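Saframycin Mx1 synthetase B (PDB 3KXW) is a fatty acid AMP ligase of the ANL clan of AMP-binding enzymes and holds 5'-O-[(S)-(dodecanoyloxy)(hydroxy)phosphoryl]adenosine in its pocket. Local coordinates at residues V17-S29 against E38-A50. Numbering follows the deposited sequence.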
loop_
_atom_site.group_PDB
_atom_site.type_symbol
_atom_site.label_atom_id
_atom_site.label_comp_id
_atom_site.label_asym_id
_atom_site.label_seq_id
_atom_site.Cartn_x
_atom_site.Cartn_y
_atom_site.Cartn_z
ATOM N N VAL A 17 11.948 -20.576 4.903
ATOM C CA VAL A 17 12.930 -19.849 5.707
ATOM C C VAL A 17 13.858 -20.823 6.443
ATOM O O VAL A 17 15.071 -20.627 6.472
ATOM C CB VAL A 17 12.267 -18.885 6.719
ATOM C CG1 VAL A 17 13.318 -18.261 7.632
ATOM C CG2 VAL A 17 11.503 -17.797 5.973
ATOM N N ARG A 18 13.278 -21.863 7.033
ATOM C CA ARG A 18 14.076 -22.884 7.731
ATOM C C ARG A 18 15.147 -23.483 6.819
ATOM O O ARG A 18 16.289 -23.655 7.235
ATOM C CB ARG A 18 13.200 -24.018 8.284
ATOM C CG ARG A 18 12.402 -23.648 9.553
ATOM C CD ARG A 18 11.571 -24.830 10.104
ATOM N NE ARG A 18 12.385 -26.031 10.395
ATOM C CZ ARG A 18 12.385 -27.148 9.663
ATOM N NH1 ARG A 18 11.618 -27.253 8.578
ATOM N NH2 ARG A 18 13.149 -28.187 10.015
ATOM N N LEU A 19 14.759 -23.816 5.591
ATOM C CA LEU A 19 15.662 -24.467 4.646
ATOM C C LEU A 19 16.737 -23.510 4.141
ATOM O O LEU A 19 17.909 -23.867 4.048
ATOM C CB LEU A 19 14.888 -25.069 3.482
ATOM C CG LEU A 19 15.716 -25.964 2.557
ATOM C CD1 LEU A 19 16.327 -27.118 3.342
ATOM C CD2 LEU A 19 14.845 -26.509 1.409
ATOM N N ARG A 20 16.341 -22.290 3.812
ATOM C CA ARG A 20 17.330 -21.286 3.448
ATOM C C ARG A 20 18.367 -21.067 4.547
ATOM O O ARG A 20 19.539 -20.859 4.249
ATOM C CB ARG A 20 16.663 -19.969 3.078
ATOM C CG ARG A 20 15.967 -20.056 1.720
ATOM C CD ARG A 20 15.694 -18.700 1.095
ATOM N NE ARG A 20 15.014 -18.844 -0.188
ATOM C CZ ARG A 20 15.587 -19.158 -1.345
ATOM N NH1 ARG A 20 16.900 -19.385 -1.441
ATOM N NH2 ARG A 20 14.830 -19.252 -2.429
ATOM N N ALA A 21 17.920 -21.063 5.798
ATOM C CA ALA A 21 18.847 -20.902 6.926
ATOM C C ALA A 21 19.852 -22.066 7.073
ATOM O O ALA A 21 20.923 -21.897 7.672
ATOM C CB ALA A 21 18.088 -20.666 8.217
ATOM N N LEU A 22 19.503 -23.230 6.526
ATOM C CA LEU A 22 20.445 -24.362 6.489
ATOM C C LEU A 22 21.384 -24.314 5.295
ATOM O O LEU A 22 22.561 -24.651 5.424
ATOM C CB LEU A 22 19.701 -25.695 6.463
ATOM C CG LEU A 22 18.743 -25.976 7.597
ATOM C CD1 LEU A 22 18.217 -27.377 7.448
ATOM C CD2 LEU A 22 19.450 -25.784 8.956
ATOM N N HIS A 23 20.862 -23.937 4.128
ATOM C CA HIS A 23 21.660 -23.895 2.907
ATOM C C HIS A 23 22.583 -22.684 2.898
ATOM O O HIS A 23 23.698 -22.742 2.370
ATOM C CB HIS A 23 20.780 -23.791 1.653
ATOM C CG HIS A 23 20.170 -25.084 1.206
ATOM N ND1 HIS A 23 19.467 -25.917 2.051
ATOM C CD2 HIS A 23 20.097 -25.651 -0.022
ATOM C CE1 HIS A 23 19.020 -26.959 1.374
ATOM N NE2 HIS A 23 19.388 -26.823 0.113
ATOM N N SER A 24 22.104 -21.571 3.443
ATOM C CA SER A 24 22.869 -20.324 3.355
ATOM C C SER A 24 22.660 -19.457 4.593
ATOM O O SER A 24 22.081 -18.376 4.516
ATOM C CB SER A 24 22.490 -19.557 2.087
ATOM O OG SER A 24 21.133 -19.149 2.129
ATOM N N PRO A 25 23.152 -19.932 5.741
ATOM C CA PRO A 25 22.929 -19.274 7.031
ATOM C C PRO A 25 23.403 -17.837 7.006
ATOM O O PRO A 25 22.739 -16.993 7.603
ATOM C CB PRO A 25 23.819 -20.056 8.009
ATOM C CG PRO A 25 24.549 -21.103 7.190
ATOM C CD PRO A 25 23.934 -21.176 5.846
ATOM N N ASN A 26 24.531 -17.557 6.353
ATOM C CA ASN A 26 25.093 -16.199 6.391
ATOM C C ASN A 26 24.669 -15.271 5.258
ATOM O O ASN A 26 25.145 -14.139 5.184
ATOM C CB ASN A 26 26.626 -16.226 6.481
ATOM C CG ASN A 26 27.129 -16.805 7.804
ATOM O OD1 ASN A 26 26.445 -16.761 8.831
ATOM N ND2 ASN A 26 28.344 -17.356 7.776
ATOM N N LYS A 27 23.789 -15.744 4.386
ATOM C CA LYS A 27 23.250 -14.905 3.319
ATOM C C LYS A 27 22.420 -13.771 3.930
ATOM O O LYS A 27 21.516 -14.006 4.734
ATOM C CB LYS A 27 22.403 -15.723 2.337
ATOM C CG LYS A 27 21.928 -14.956 1.087
ATOM C CD LYS A 27 21.000 -15.793 0.190
ATOM C CE LYS A 27 21.780 -16.782 -0.654
ATOM N NZ LYS A 27 20.916 -17.681 -1.506
ATOM N N LYS A 28 22.739 -12.545 3.546
ATOM C CA LYS A 28 21.978 -11.379 3.994
ATOM C C LYS A 28 20.545 -11.476 3.508
ATOM O O LYS A 28 20.300 -11.739 2.344
ATOM C CB LYS A 28 22.563 -10.087 3.412
ATOM C CG LYS A 28 24.016 -9.839 3.724
ATOM C CD LYS A 28 24.503 -8.522 3.072
ATOM C CE LYS A 28 25.952 -8.233 3.420
ATOM N NZ LYS A 28 26.150 -8.385 4.895
ATOM N N SER A 29 19.592 -11.225 4.388
ATOM C CA SER A 29 18.201 -11.211 3.967
ATOM C C SER A 29 17.604 -9.803 4.000
ATOM O O SER A 29 17.254 -9.238 2.963
ATOM C CB SER A 29 17.386 -12.161 4.862
ATOM O OG SER A 29 16.017 -12.081 4.565
ATOM N N GLU A 38 22.491 1.377 9.754
ATOM C CA GLU A 38 22.225 0.140 9.014
ATOM C C GLU A 38 22.069 -1.016 9.999
ATOM O O GLU A 38 22.899 -1.174 10.892
ATOM C CB GLU A 38 23.434 -0.187 8.139
ATOM C CG GLU A 38 23.245 -0.129 6.637
ATOM C CD GLU A 38 24.201 -1.078 5.908
ATOM O OE1 GLU A 38 25.087 -1.653 6.579
ATOM O OE2 GLU A 38 24.062 -1.261 4.672
ATOM N N GLU A 39 21.016 -1.817 9.848
ATOM C CA GLU A 39 20.926 -3.084 10.563
ATOM C C GLU A 39 20.474 -4.185 9.616
ATOM O O GLU A 39 19.508 -4.024 8.865
ATOM C CB GLU A 39 19.977 -3.008 11.749
ATOM C CG GLU A 39 20.185 -4.130 12.750
ATOM C CD GLU A 39 19.147 -4.130 13.860
ATOM O OE1 GLU A 39 18.583 -3.047 14.153
ATOM O OE2 GLU A 39 18.892 -5.218 14.435
ATOM N N THR A 40 21.179 -5.308 9.665
ATOM C CA THR A 40 20.985 -6.383 8.698
ATOM C C THR A 40 20.734 -7.693 9.431
ATOM O O THR A 40 21.285 -7.918 10.501
ATOM C CB THR A 40 22.230 -6.505 7.778
ATOM O OG1 THR A 40 22.234 -5.417 6.841
ATOM C CG2 THR A 40 22.213 -7.823 6.969
HETATM N N MSE A 41 19.899 -8.552 8.876
HETATM C CA MSE A 41 19.811 -9.908 9.415
HETATM C C MSE A 41 19.965 -10.938 8.321
HETATM O O MSE A 41 19.493 -10.761 7.194
HETATM C CB MSE A 41 18.524 -10.151 10.221
HETATM C CG MSE A 41 17.231 -9.935 9.488
HETATM SE SE MSE A 41 15.750 -10.451 10.709
HETATM C CE MSE A 41 16.773 -10.377 12.383
ATOM N N THR A 42 20.675 -12.001 8.660
ATOM C CA THR A 42 20.919 -13.091 7.739
ATOM C C THR A 42 19.766 -14.079 7.860
ATOM O O THR A 42 18.924 -13.934 8.736
ATOM C CB THR A 42 22.209 -13.812 8.108
ATOM O OG1 THR A 42 22.075 -14.348 9.424
ATOM C CG2 THR A 42 23.390 -12.831 8.089
ATOM N N TYR A 43 19.715 -15.080 6.977
ATOM C CA TYR A 43 18.709 -16.135 7.131
ATOM C C TYR A 43 18.847 -16.882 8.462
ATOM O O TYR A 43 17.862 -17.150 9.144
ATOM C CB TYR A 43 18.750 -17.100 5.946
ATOM C CG TYR A 43 17.931 -16.596 4.775
ATOM C CD1 TYR A 43 18.518 -15.897 3.739
ATOM C CD2 TYR A 43 16.577 -16.808 4.726
ATOM C CE1 TYR A 43 17.762 -15.422 2.675
ATOM C CE2 TYR A 43 15.809 -16.346 3.665
ATOM C CZ TYR A 43 16.415 -15.653 2.643
ATOM O OH TYR A 43 15.655 -15.168 1.598
ATOM N N GLU A 44 20.076 -17.208 8.853
ATOM C CA GLU A 44 20.260 -17.883 10.139
ATOM C C GLU A 44 19.621 -17.069 11.254
ATOM O O GLU A 44 18.934 -17.611 12.117
ATOM C CB GLU A 44 21.747 -18.100 10.424
ATOM C CG GLU A 44 22.069 -18.612 11.816
ATOM C CD GLU A 44 23.557 -18.843 11.979
ATOM O OE1 GLU A 44 24.251 -17.927 12.450
ATOM O OE2 GLU A 44 24.037 -19.928 11.599
ATOM N N GLN A 45 19.850 -15.764 11.242
ATOM C CA GLN A 45 19.319 -14.896 12.304
ATOM C C GLN A 45 17.789 -14.791 12.272
ATOM O O GLN A 45 17.110 -14.899 13.309
ATOM C CB GLN A 45 19.933 -13.498 12.213
ATOM C CG GLN A 45 21.420 -13.428 12.577
ATOM C CD GLN A 45 21.983 -12.023 12.387
ATOM O OE1 GLN A 45 21.892 -11.448 11.304
ATOM N NE2 GLN A 45 22.565 -11.466 13.452
ATOM N N LEU A 46 17.250 -14.563 11.079
ATOM C CA LEU A 46 15.808 -14.485 10.916
ATOM C C LEU A 46 15.121 -15.756 11.442
ATOM O O LEU A 46 14.160 -15.702 12.212
ATOM C CB LEU A 46 15.490 -14.253 9.437
ATOM C CG LEU A 46 14.031 -14.161 9.019
ATOM C CD1 LEU A 46 13.321 -13.037 9.763
ATOM C CD2 LEU A 46 13.898 -14.007 7.489
ATOM N N ASP A 47 15.615 -16.909 11.020
ATOM C CA ASP A 47 15.106 -18.193 11.512
ATOM C C ASP A 47 15.228 -18.323 13.054
ATOM O O ASP A 47 14.277 -18.759 13.736
ATOM C CB ASP A 47 15.886 -19.308 10.803
ATOM C CG ASP A 47 15.461 -20.702 11.214
ATOM O OD1 ASP A 47 14.271 -21.037 11.100
ATOM O OD2 ASP A 47 16.355 -21.475 11.607
ATOM N N GLN A 48 16.375 -17.949 13.618
ATOM C CA GLN A 48 16.537 -18.046 15.075
ATOM C C GLN A 48 15.572 -17.110 15.836
ATOM O O GLN A 48 14.945 -17.524 16.819
ATOM C CB GLN A 48 17.998 -17.820 15.529
ATOM C CG GLN A 48 18.967 -18.986 15.198
ATOM C CD GLN A 48 18.462 -20.339 15.679
ATOM O OE1 GLN A 48 18.195 -21.234 14.878
ATOM N NE2 GLN A 48 18.359 -20.506 16.986
ATOM N N HIS A 49 15.460 -15.854 15.394
ATOM C CA HIS A 49 14.497 -14.929 16.008
ATOM C C HIS A 49 13.058 -15.429 15.907
ATOM O O HIS A 49 12.323 -15.413 16.885
ATOM C CB HIS A 49 14.617 -13.509 15.420
ATOM C CG HIS A 49 15.791 -12.750 15.953
ATOM N ND1 HIS A 49 15.806 -12.202 17.217
ATOM C CD2 HIS A 49 16.998 -12.473 15.409
ATOM C CE1 HIS A 49 16.970 -11.610 17.427
ATOM N NE2 HIS A 49 17.716 -11.766 16.348
ATOM N N ALA A 50 12.666 -15.892 14.721
ATOM C CA ALA A 50 11.333 -16.455 14.516
ATOM C C ALA A 50 11.038 -17.618 15.456
ATOM O O ALA A 50 9.945 -17.707 16.045
ATOM C CB ALA A 50 11.133 -16.862 13.040
HETATM O O HOH W 1 16.975 -23.580 9.784
HETATM O O HOH W 2 24.483 -15.356 10.400
HETATM O O HOH W 3 26.612 -19.117 10.131
HETATM O O HOH W 4 25.399 -5.094 5.713
HETATM O O HOH W 5 15.931 -12.421 1.910
#
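With CG set beside its backbone N (chi1 -73°), Arg20 runs extended from CG to NE alongside the ring of Tyr43, whose chi1 of -85° carries it in between Arg20 and Ser29. Arg20 CB stands over one face, 3.9 Å from the ring centroid, and Ser29 CB over the opposite face at 4.1 Å, two CH-pi contacts that sandwich the phenol. A water bridges Tyr43 OH and Ser29 OG, while Tyr43 OH also bonds Ile231 O and Arg20 NH2 reaches Tyr232 O, so both polar ends are tied down beyond the contact.

The type I turn from Ser24 to Lys27 abuts the start of helix 43-59. Its carbonyls take the first amides there: Glu44 N bonds Pro25 O at 2.9 Å on a lone pair, and Tyr43 N bonds Lys27 O at 3.1 Å. Thr42, the N-cap, closes a capping box: Gln45 N bonds Thr42 OG1, and Thr42 N bonds Gln45 OE1. Ala21 CB packs 3.7 Å from Asp47 CB where segments 17-23 and 43-50 cross at -137°, their axes approaching to 8.2 Å. Ser29 N to Met41 O, 2.8 Å, belongs to the hairpin of strands 28-34 and 37-42; strand 37-42 edges its sheet, strand 236-239 flanks 28-34, and helices 76-87 and 220-233 pack against Val17 and Leu46.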